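Local coordinates for protein GDSL-esterase (Pseudoalteromonas sp., PDB 3HP4) that hydrolyses esters in a psychrotrophic bacterium as a member of the GDSL (SGNH) hydrolase family, and may act as a lysophospholipase, at residues A[30-35]-A[173-178]; A[74-79]-A[109-114]; A[86-91]-A[127-132]. One frame throughout, in Å; residues are numbered along the deposited sequence. Where two conformers were deposited one is given.

Interaction 1: A[30-35]-A[173-178]; sequences DKYDAE and EMYDSI
The Tyr175 ring carries the Lys31 side chain on one face: Lys31 CE sits over the ring centre, 3.6 Å from the centroid. Water 2 lies at the ring's edge, in its plane, and water 1 lies likewise at the edge of the Tyr32 ring. The contact joins helices 24-34 and 166-183 of the α/β/α sandwich of SGNH hydrolases. Their short axes are 11.9 Å apart at 63°, so long side chains bridge the gap. Lys31 runs extended as far as CE, crossing Tyr175 at about a right angle, and chi4 (68°) then bends NZ away from the line of the chain. NZ ends 4.7 Å from the Tyr175 centroid, almost on the ring normal, a cation-pi contact added to the CH-pi contact of CE. Lys31 NZ also forms a salt bridge with Glu35 OE2, on its syn lone pair, 3.0 Å away. Tyr32 meets Tyr175 rim to rim, Tyr32 CE1 3.6 Å from Tyr175 CD1, with the ring planes at 41° and neither ring over the other's face. Farther in, Tyr32 OH rests against Ile178, while the Tyr32 ring also touches Ile39 and Leu41 of the edge strand 39-43. Leu28, one helical turn before Tyr32, touches both Tyr175 and Ile178. Two waters complete the joint. Water 1 links Tyr32 OH to the backbone O of Tyr175; water 2 lies 2.9 Å from Tyr175 OH and donates to Glu35 OE1 at 2.8 Å.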
loop_
_atom_site.group_PDB
_atom_site.type_symbol
_atom_site.label_atom_id
_atom_site.label_comp_id
_atom_site.label_asym_id
_atom_site.label_seq_id
_atom_site.Cartn_x
_atom_site.Cartn_y
_atom_site.Cartn_z
ATOM N N ASP A 30 -6.645 -0.170 -16.203
ATOM C CA ASP A 30 -6.732 0.033 -17.664
ATOM C C ASP A 30 -5.766 -0.921 -18.342
ATOM O O ASP A 30 -6.063 -1.494 -19.391
ATOM C CB ASP A 30 -6.367 1.467 -18.069
ATOM C CG ASP A 30 -7.355 2.519 -17.592
ATOM O OD1 ASP A 30 -8.527 2.201 -17.278
ATOM O OD2 ASP A 30 -6.967 3.715 -17.599
ATOM N N LYS A 31 -4.568 -1.068 -17.782
ATOM C CA LYS A 31 -3.544 -1.949 -18.352
ATOM C C LYS A 31 -4.002 -3.388 -18.317
ATOM O O LYS A 31 -3.940 -4.105 -19.320
ATOM C CB LYS A 31 -2.194 -1.774 -17.639
ATOM C CG LYS A 31 -1.080 -2.692 -18.119
ATOM C CD LYS A 31 0.221 -2.360 -17.393
ATOM C CE LYS A 31 1.382 -3.266 -17.836
ATOM N NZ LYS A 31 1.772 -2.991 -19.248
ATOM N N TYR A 32 -4.536 -3.829 -17.191
ATOM C CA TYR A 32 -5.091 -5.173 -17.095
ATOM C C TYR A 32 -6.192 -5.388 -18.143
ATOM O O TYR A 32 -6.232 -6.459 -18.764
ATOM C CB TYR A 32 -5.652 -5.440 -15.692
ATOM C CG TYR A 32 -4.583 -5.583 -14.607
ATOM C CD1 TYR A 32 -3.367 -6.249 -14.855
ATOM C CD2 TYR A 32 -4.812 -5.097 -13.359
ATOM C CE1 TYR A 32 -2.418 -6.397 -13.838
ATOM C CE2 TYR A 32 -3.845 -5.249 -12.344
ATOM C CZ TYR A 32 -2.694 -5.917 -12.600
ATOM O OH TYR A 32 -1.777 -6.035 -11.558
ATOM N N ASP A 33 -7.094 -4.423 -18.248
ATOM C CA ASP A 33 -8.255 -4.515 -19.190
ATOM C C ASP A 33 -7.744 -4.644 -20.606
ATOM O O ASP A 33 -8.435 -5.255 -21.439
ATOM C CB ASP A 33 -9.115 -3.252 -19.083
ATOM C CG ASP A 33 -9.890 -3.133 -17.779
ATOM O OD1 ASP A 33 -9.917 -4.069 -16.921
ATOM O OD2 ASP A 33 -10.462 -2.023 -17.545
ATOM N N ALA A 34 -6.585 -4.086 -20.938
ATOM C CA ALA A 34 -6.122 -4.078 -22.339
ATOM C C ALA A 34 -5.230 -5.292 -22.638
ATOM O O ALA A 34 -4.852 -5.534 -23.793
ATOM C CB ALA A 34 -5.362 -2.812 -22.590
ATOM N N GLU A 35 -4.919 -6.076 -21.607
ATOM C CA GLU A 35 -4.048 -7.199 -21.772
ATOM C C GLU A 35 -4.633 -8.550 -21.370
ATOM O O GLU A 35 -3.909 -9.462 -20.986
ATOM C CB GLU A 35 -2.743 -6.922 -21.030
ATOM C CG GLU A 35 -2.119 -5.600 -21.449
ATOM C CD GLU A 35 -0.822 -5.242 -20.718
ATOM O OE1 GLU A 35 -0.398 -5.998 -19.784
ATOM O OE2 GLU A 35 -0.247 -4.185 -21.085
ATOM N N GLU A 173 5.518 -0.194 -11.833
ATOM C CA GLU A 173 6.135 -0.895 -10.708
ATOM C C GLU A 173 5.150 -1.808 -9.992
ATOM O O GLU A 173 5.491 -2.864 -9.466
ATOM C CB GLU A 173 6.735 0.094 -9.681
ATOM C CG GLU A 173 7.894 0.885 -10.197
ATOM C CD GLU A 173 8.481 1.816 -9.156
ATOM O OE1 GLU A 173 8.719 1.343 -7.991
ATOM O OE2 GLU A 173 8.704 3.011 -9.549
ATOM N N MET A 174 3.895 -1.371 -9.929
ATOM C CA MET A 174 2.900 -2.189 -9.270
ATOM C C MET A 174 2.459 -3.368 -10.134
ATOM O O MET A 174 2.195 -4.443 -9.599
ATOM C CB MET A 174 1.724 -1.342 -8.788
ATOM C CG MET A 174 2.105 -0.429 -7.608
ATOM S SD MET A 174 2.878 -1.357 -6.253
ATOM C CE MET A 174 1.459 -2.258 -5.761
ATOM N N TYR A 175 2.415 -3.171 -11.452
ATOM C CA TYR A 175 2.162 -4.319 -12.332
ATOM C C TYR A 175 3.192 -5.408 -12.062
ATOM O O TYR A 175 2.883 -6.577 -11.942
ATOM C CB TYR A 175 2.244 -3.839 -13.787
ATOM C CG TYR A 175 2.065 -4.965 -14.752
ATOM C CD1 TYR A 175 0.781 -5.404 -15.120
ATOM C CD2 TYR A 175 3.158 -5.604 -15.294
ATOM C CE1 TYR A 175 0.608 -6.471 -16.025
ATOM C CE2 TYR A 175 2.999 -6.674 -16.174
ATOM C CZ TYR A 175 1.729 -7.071 -16.529
ATOM O OH TYR A 175 1.589 -8.130 -17.432
ATOM N N ASP A 176 4.468 -4.991 -11.973
ATOM C CA ASP A 176 5.530 -5.963 -11.790
ATOM C C ASP A 176 5.487 -6.583 -10.393
ATOM O O ASP A 176 5.621 -7.794 -10.248
ATOM C CB ASP A 176 6.873 -5.267 -11.982
ATOM C CG ASP A 176 7.142 -4.846 -13.420
ATOM O OD1 ASP A 176 6.470 -5.280 -14.368
ATOM O OD2 ASP A 176 8.097 -4.045 -13.624
ATOM N N SER A 177 5.250 -5.757 -9.358
ATOM C CA SER A 177 5.171 -6.322 -7.984
ATOM C C SER A 177 4.012 -7.282 -7.798
ATOM O O SER A 177 4.089 -8.350 -7.217
ATOM C CB SER A 177 5.021 -5.242 -6.901
ATOM O OG SER A 177 6.348 -4.712 -6.665
ATOM N N ILE A 178 2.831 -6.943 -8.400
ATOM C CA ILE A 178 1.655 -7.805 -8.301
ATOM C C ILE A 178 1.891 -9.092 -9.070
ATOM O O ILE A 178 1.561 -10.182 -8.589
ATOM C CB ILE A 178 0.386 -7.063 -8.727
ATOM C CG1 ILE A 178 0.061 -6.043 -7.634
ATOM C CG2 ILE A 178 -0.784 -8.063 -8.919
ATOM C CD1 ILE A 178 -1.005 -5.059 -8.041
HETATM O O HOH W 1 0.268 -7.647 -12.316
HETATM O O HOH W 2 -1.217 -8.156 -18.165
#

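Interaction 2: A[74-79]-A[109-114]; sequences LGANDG and MEIYIP
Ala76 and Ile111 bring the two backbones closest, with their CA atoms 6.4 Å apart, where the chain leaves neighbouring parallel strands 69-73 and 105-109 of the SGNH-hydrolase sheet. Segment 74-79 carries the Gly-X-Asn-Asp signature (Gly75 to Asp78) of this family. Gly75, at the N-cap of helix 76-80, has phi 125°, where a CB would be jammed against the carbonyl O of Leu74; Gly75 O then accepts from Gly79 N at 2.9 Å. Segment 109-114 stays extended, beginning at the end of its strand, with no direct hydrogen bond to segment 74-79. Water 3 lies between the strand ends instead, accepting from Leu74 N at 2.9 Å and lying 2.8 Å from Met109 O, to which it can donate. The extended backbone sends Ile111 and Ile113 toward the helical segment, with Tyr112 facing away between them. Ile111 CG2 lies against Ala76, 3.9 Å from Ala76 CB, while its other branch, CG1, abuts Leu74 O at 3.6 Å. In Ile113 the ethyl branch starts from the crowded position between the backbone N and the carbonyl carbon (chi1 53°), and its CD1 packs on bare backbone, 3.9 Å from Gly79 CA. Helix 119-136 bonds the extended segment through Thr126 OG1 to Ile111 O and Ser122 OG to Ile113 O. The helical turn borders the active site: Asn77, pointing away from this contact, bonds through ND2 to O1P of the monoethylphosphorylserine at position 11, consistent with the oxyanion-hole asparagine of the family. At the far end of the contact, water 4 donates to Gly79 O and to Pro114 O, each at 3.1 Å.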
loop_
_atom_site.group_PDB
_atom_site.type_symbol
_atom_site.label_atom_id
_atom_site.label_comp_id
_atom_site.label_asym_id
_atom_site.label_seq_id
_atom_site.Cartn_x
_atom_site.Cartn_y
_atom_site.Cartn_z
ATOM N N LEU A 74 0.169 0.905 4.020
ATOM C CA LEU A 74 -0.156 1.732 5.175
ATOM C C LEU A 74 1.012 1.830 6.100
ATOM O O LEU A 74 1.884 0.954 6.183
ATOM C CB LEU A 74 -1.321 1.128 5.961
ATOM C CG LEU A 74 -2.670 1.165 5.248
ATOM C CD1 LEU A 74 -3.695 0.373 6.080
ATOM C CD2 LEU A 74 -3.191 2.601 5.043
ATOM N N GLY A 75 1.010 2.914 6.847
ATOM C CA GLY A 75 1.989 3.143 7.923
ATOM C C GLY A 75 2.698 4.445 7.713
ATOM O O GLY A 75 3.188 5.019 8.697
ATOM N N ALA A 76 2.779 4.997 6.499
ATOM C CA ALA A 76 3.470 6.267 6.309
ATOM C C ALA A 76 2.889 7.315 7.224
ATOM O O ALA A 76 3.640 8.146 7.776
ATOM C CB ALA A 76 3.368 6.740 4.813
ATOM N N ASN A 77 1.573 7.393 7.380
ATOM C CA ASN A 77 1.000 8.429 8.249
ATOM C C ASN A 77 1.368 8.211 9.693
ATOM O O ASN A 77 1.679 9.199 10.386
ATOM C CB ASN A 77 -0.493 8.596 7.969
ATOM C CG ASN A 77 -0.711 9.191 6.597
ATOM O OD1 ASN A 77 -0.057 10.181 6.218
ATOM N ND2 ASN A 77 -1.595 8.591 5.855
ATOM N N ASP A 78 1.392 6.976 10.147
ATOM C CA ASP A 78 1.842 6.707 11.514
ATOM C C ASP A 78 3.293 7.201 11.702
ATOM O O ASP A 78 3.614 7.865 12.687
ATOM C CB ASP A 78 1.772 5.226 11.803
ATOM C CG ASP A 78 0.395 4.760 12.173
ATOM O OD1 ASP A 78 -0.510 5.543 12.538
ATOM O OD2 ASP A 78 0.244 3.538 12.156
ATOM N N GLY A 79 4.164 6.884 10.753
ATOM C CA GLY A 79 5.588 7.257 10.872
ATOM C C GLY A 79 5.820 8.730 10.725
ATOM O O GLY A 79 6.665 9.302 11.420
ATOM N N MET A 109 3.174 -3.760 1.815
ATOM C CA MET A 109 4.247 -2.951 1.220
ATOM C C MET A 109 5.172 -2.396 2.285
ATOM O O MET A 109 4.714 -1.807 3.291
ATOM C CB MET A 109 3.635 -1.809 0.418
ATOM C CG MET A 109 4.691 -1.067 -0.410
ATOM S SD MET A 109 3.972 0.056 -1.599
ATOM C CE MET A 109 3.321 -1.161 -2.748
ATOM N N GLU A 110 6.458 -2.559 2.100
ATOM C CA GLU A 110 7.527 -1.906 2.889
ATOM C C GLU A 110 7.335 -0.387 2.747
ATOM O O GLU A 110 7.115 0.064 1.597
ATOM C CB GLU A 110 8.910 -2.387 2.367
ATOM C CG GLU A 110 10.007 -2.050 3.336
ATOM C CD GLU A 110 11.233 -2.730 2.959
ATOM O OE1 GLU A 110 11.511 -2.765 1.684
ATOM O OE2 GLU A 110 11.852 -3.264 3.866
ATOM N N ILE A 111 7.428 0.392 3.799
ATOM C CA ILE A 111 7.286 1.862 3.711
ATOM C C ILE A 111 8.572 2.459 4.258
ATOM O O ILE A 111 9.166 1.904 5.213
ATOM C CB ILE A 111 6.088 2.339 4.502
ATOM C CG1 ILE A 111 4.796 1.612 4.174
ATOM C CG2 ILE A 111 5.888 3.867 4.320
ATOM C CD1 ILE A 111 4.267 1.776 2.679
ATOM N N TYR A 112 9.043 3.558 3.659
ATOM C CA TYR A 112 10.177 4.347 4.134
ATOM C C TYR A 112 9.695 5.751 4.402
ATOM O O TYR A 112 8.771 6.228 3.739
ATOM C CB TYR A 112 11.305 4.404 3.056
ATOM C CG TYR A 112 12.026 3.061 2.837
ATOM C CD1 TYR A 112 13.364 2.856 3.216
ATOM C CD2 TYR A 112 11.396 2.020 2.215
ATOM C CE1 TYR A 112 13.935 1.586 2.965
ATOM C CE2 TYR A 112 12.021 0.795 1.970
ATOM C CZ TYR A 112 13.241 0.623 2.362
ATOM O OH TYR A 112 13.770 -0.714 2.105
ATOM N N ILE A 113 10.283 6.340 5.438
ATOM C CA ILE A 113 9.927 7.723 5.845
ATOM C C ILE A 113 11.177 8.534 6.019
ATOM O O ILE A 113 12.215 8.012 6.409
ATOM C CB ILE A 113 9.104 7.736 7.185
ATOM C CG1 ILE A 113 9.848 6.956 8.281
ATOM C CG2 ILE A 113 7.673 7.279 6.903
ATOM C CD1 ILE A 113 9.318 7.110 9.742
ATOM N N PRO A 114 11.038 9.860 5.856
ATOM C CA PRO A 114 12.196 10.729 6.187
ATOM C C PRO A 114 12.507 10.716 7.672
ATOM O O PRO A 114 11.634 10.396 8.492
ATOM C CB PRO A 114 11.748 12.123 5.765
ATOM C CG PRO A 114 10.254 12.051 5.849
ATOM C CD PRO A 114 9.832 10.612 5.507
HETATM O O HOH W 3 2.206 -1.172 4.321
HETATM O O HOH W 4 8.835 10.811 9.763
#

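Interaction 3: A[86-91]-A[127-132]; sequences KKMQTN and SSFTQI
Ser128 OG, in the conformer given, bonds back to Phe125 O of its own helix and faces the methyl end of Met88 across the contact, though the closeness of that approach is doubtful. Met88 stretches from helix 85-101 toward helix 119-136, and chi3 (75°) turns CE from the extended line to within 3.9 Å of Phe129 CZ. Met88 SD stands 5.4 Å from the Phe129 centroid and 54° off the ring normal, an oblique Met-aromatic contact. The Phe129 ring also makes an edge-to-face pair with Phe125. Gln89 fills the other half of the joint. Its CG, anti to the backbone N (chi1 -171°), presses on Ile132 CG1 at 3.7 Å as the two side chains slide past each other in opposite directions. Beyond it the amide lies across Ser128 and Gln131: Gln89 OE1 is 3.4 Å from Ser128 CB, and Gln89 NE2 is 3.5 Å from Gln131 OE1. The amide planes are 70° apart, and the two amides meet without a hydrogen bond at this partly exposed margin. The helix axes approach to 10.2 Å, and Gln89 and Ser128 have the nearest CA atoms. Phe129 and Ile132 both touch Leu108 of strand 105-109. These are neighbouring crossover helices of successive β-α-β units, packed side by side on one face of the parallel sheet, as in the α/β/α sandwich of SGNH hydrolases.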
loop_
_atom_site.group_PDB
_atom_site.type_symbol
_atom_site.label_atom_id
_atom_site.label_comp_id
_atom_site.label_asym_id
_atom_site.label_seq_id
_atom_site.Cartn_x
_atom_site.Cartn_y
_atom_site.Cartn_z
ATOM N N LYS A 86 5.864 -0.010 17.724
ATOM C CA LYS A 86 5.280 -1.215 18.296
ATOM C C LYS A 86 3.778 -1.252 18.133
ATOM O O LYS A 86 3.194 -2.333 17.778
ATOM C CB LYS A 86 5.677 -1.333 19.777
ATOM C CG LYS A 86 5.093 -2.542 20.499
ATOM C CD LYS A 86 5.516 -2.549 21.997
ATOM C CE LYS A 86 5.022 -3.794 22.737
ATOM N NZ LYS A 86 5.358 -3.772 24.208
ATOM N N LYS A 87 3.087 -0.128 18.296
ATOM C CA LYS A 87 1.663 -0.082 18.136
ATOM C C LYS A 87 1.305 -0.205 16.673
ATOM O O LYS A 87 0.353 -0.914 16.326
ATOM C CB LYS A 87 1.093 1.223 18.743
ATOM C CG LYS A 87 -0.430 1.250 18.640
ATOM C CD LYS A 87 -1.083 0.067 19.401
ATOM C CE LYS A 87 -2.604 0.025 19.207
ATOM N NZ LYS A 87 -3.234 -1.088 19.988
ATOM N N MET A 88 2.019 0.492 15.781
ATOM C CA MET A 88 1.779 0.310 14.338
ATOM C C MET A 88 1.945 -1.162 13.977
ATOM O O MET A 88 1.122 -1.687 13.200
ATOM C CB MET A 88 2.784 1.160 13.556
ATOM C CG MET A 88 2.542 1.043 12.050
ATOM S SD MET A 88 3.813 1.840 11.042
ATOM C CE MET A 88 5.158 0.686 11.194
ATOM N N GLN A 89 2.960 -1.833 14.492
ATOM C CA GLN A 89 3.185 -3.233 14.186
ATOM C C GLN A 89 2.030 -4.091 14.673
ATOM O O GLN A 89 1.558 -4.990 13.958
ATOM C CB GLN A 89 4.527 -3.630 14.800
ATOM C CG GLN A 89 4.998 -4.977 14.389
ATOM C CD GLN A 89 6.450 -5.210 14.711
ATOM O OE1 GLN A 89 7.213 -4.261 14.894
ATOM N NE2 GLN A 89 6.818 -6.466 14.796
ATOM N N THR A 90 1.519 -3.842 15.868
ATOM C CA THR A 90 0.345 -4.550 16.373
ATOM C C THR A 90 -0.832 -4.346 15.436
ATOM O O THR A 90 -1.562 -5.296 15.086
ATOM C CB THR A 90 0.026 -4.046 17.801
ATOM O OG1 THR A 90 1.133 -4.435 18.621
ATOM C CG2 THR A 90 -1.278 -4.643 18.337
ATOM N N ASN A 91 -1.073 -3.112 15.025
ATOM C CA ASN A 91 -2.184 -2.807 14.163
ATOM C C ASN A 91 -2.052 -3.476 12.809
ATOM O O ASN A 91 -3.029 -4.085 12.327
ATOM C CB ASN A 91 -2.336 -1.290 13.907
ATOM C CG ASN A 91 -2.766 -0.505 15.100
ATOM O OD1 ASN A 91 -3.296 -1.042 16.072
ATOM N ND2 ASN A 91 -2.472 0.753 15.042
ATOM N N SER A 127 11.944 -1.511 9.308
ATOM C CA SER A 127 12.192 -2.891 9.639
ATOM C C SER A 127 10.972 -3.573 10.206
ATOM O O SER A 127 10.841 -4.829 10.114
ATOM C CB SER A 127 13.429 -3.018 10.511
ATOM O OG SER A 127 13.173 -2.458 11.785
ATOM N N SER A 128 10.019 -2.823 10.754
ATOM C CA SER A 128 8.863 -3.490 11.303
ATOM C C SER A 128 8.076 -4.231 10.207
ATOM O O SER A 128 7.448 -5.251 10.521
ATOM C CB SER A 128 7.939 -2.501 12.048
ATOM O OG SER A 128 7.250 -1.667 11.127
ATOM N N PHE A 129 8.099 -3.781 8.963
ATOM C CA PHE A 129 7.348 -4.481 7.915
ATOM C C PHE A 129 7.958 -5.865 7.671
ATOM O O PHE A 129 7.201 -6.838 7.506
ATOM C CB PHE A 129 7.312 -3.658 6.623
ATOM C CG PHE A 129 6.617 -2.326 6.790
ATOM C CD1 PHE A 129 5.223 -2.239 6.751
ATOM C CD2 PHE A 129 7.322 -1.204 7.146
ATOM C CE1 PHE A 129 4.599 -1.034 6.990
ATOM C CE2 PHE A 129 6.669 -0.011 7.427
ATOM C CZ PHE A 129 5.311 0.062 7.360
ATOM N N THR A 130 9.282 -5.971 7.709
ATOM C CA THR A 130 9.932 -7.288 7.560
ATOM C C THR A 130 9.514 -8.170 8.748
ATOM O O THR A 130 9.212 -9.362 8.573
ATOM C CB THR A 130 11.389 -7.139 7.566
ATOM O OG1 THR A 130 11.722 -6.292 6.432
ATOM C CG2 THR A 130 12.105 -8.464 7.390
ATOM N N GLN A 131 9.505 -7.651 9.956
ATOM C CA GLN A 131 9.101 -8.450 11.120
ATOM C C GLN A 131 7.662 -8.925 11.042
ATOM O O GLN A 131 7.373 -10.093 11.351
ATOM C CB GLN A 131 9.321 -7.610 12.390
ATOM C CG GLN A 131 10.814 -7.311 12.635
ATOM C CD GLN A 131 11.008 -6.181 13.550
ATOM O OE1 GLN A 131 10.332 -6.123 14.575
ATOM N NE2 GLN A 131 11.969 -5.325 13.239
ATOM N N ILE A 132 6.746 -8.091 10.524
ATOM C CA ILE A 132 5.347 -8.527 10.375
ATOM C C ILE A 132 5.302 -9.607 9.354
ATOM O O ILE A 132 4.559 -10.619 9.551
ATOM C CB ILE A 132 4.504 -7.340 9.926
ATOM C CG1 ILE A 132 4.436 -6.278 11.017
ATOM C CG2 ILE A 132 3.090 -7.778 9.531
ATOM C CD1 ILE A 132 4.074 -4.887 10.492
#

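In the fold
Interactions 2 and 3 lie on the same side of the chain's centre, their own centres 11 Å apart, and share Phe129: its CZ is 3.6 Å from Ile111 CG1, and its CE1 is 3.5 Å from Leu74 O. Ser51 also connects them, its OG bonding Asn91 ND2 and, in the conformer given, Asp78 OD2. Interaction 2 is directly joined to the inhibited serine at position 11 through Asn77. Interaction 1 lies on the opposite side of the chain's centre, its own centre about 23 Å from that of interaction 2 and about 28 Å from that of interaction 3. Yet Met174 SD reaches Met109 CE at 3.5 Å, so interactions 1 and 2 touch through the interior.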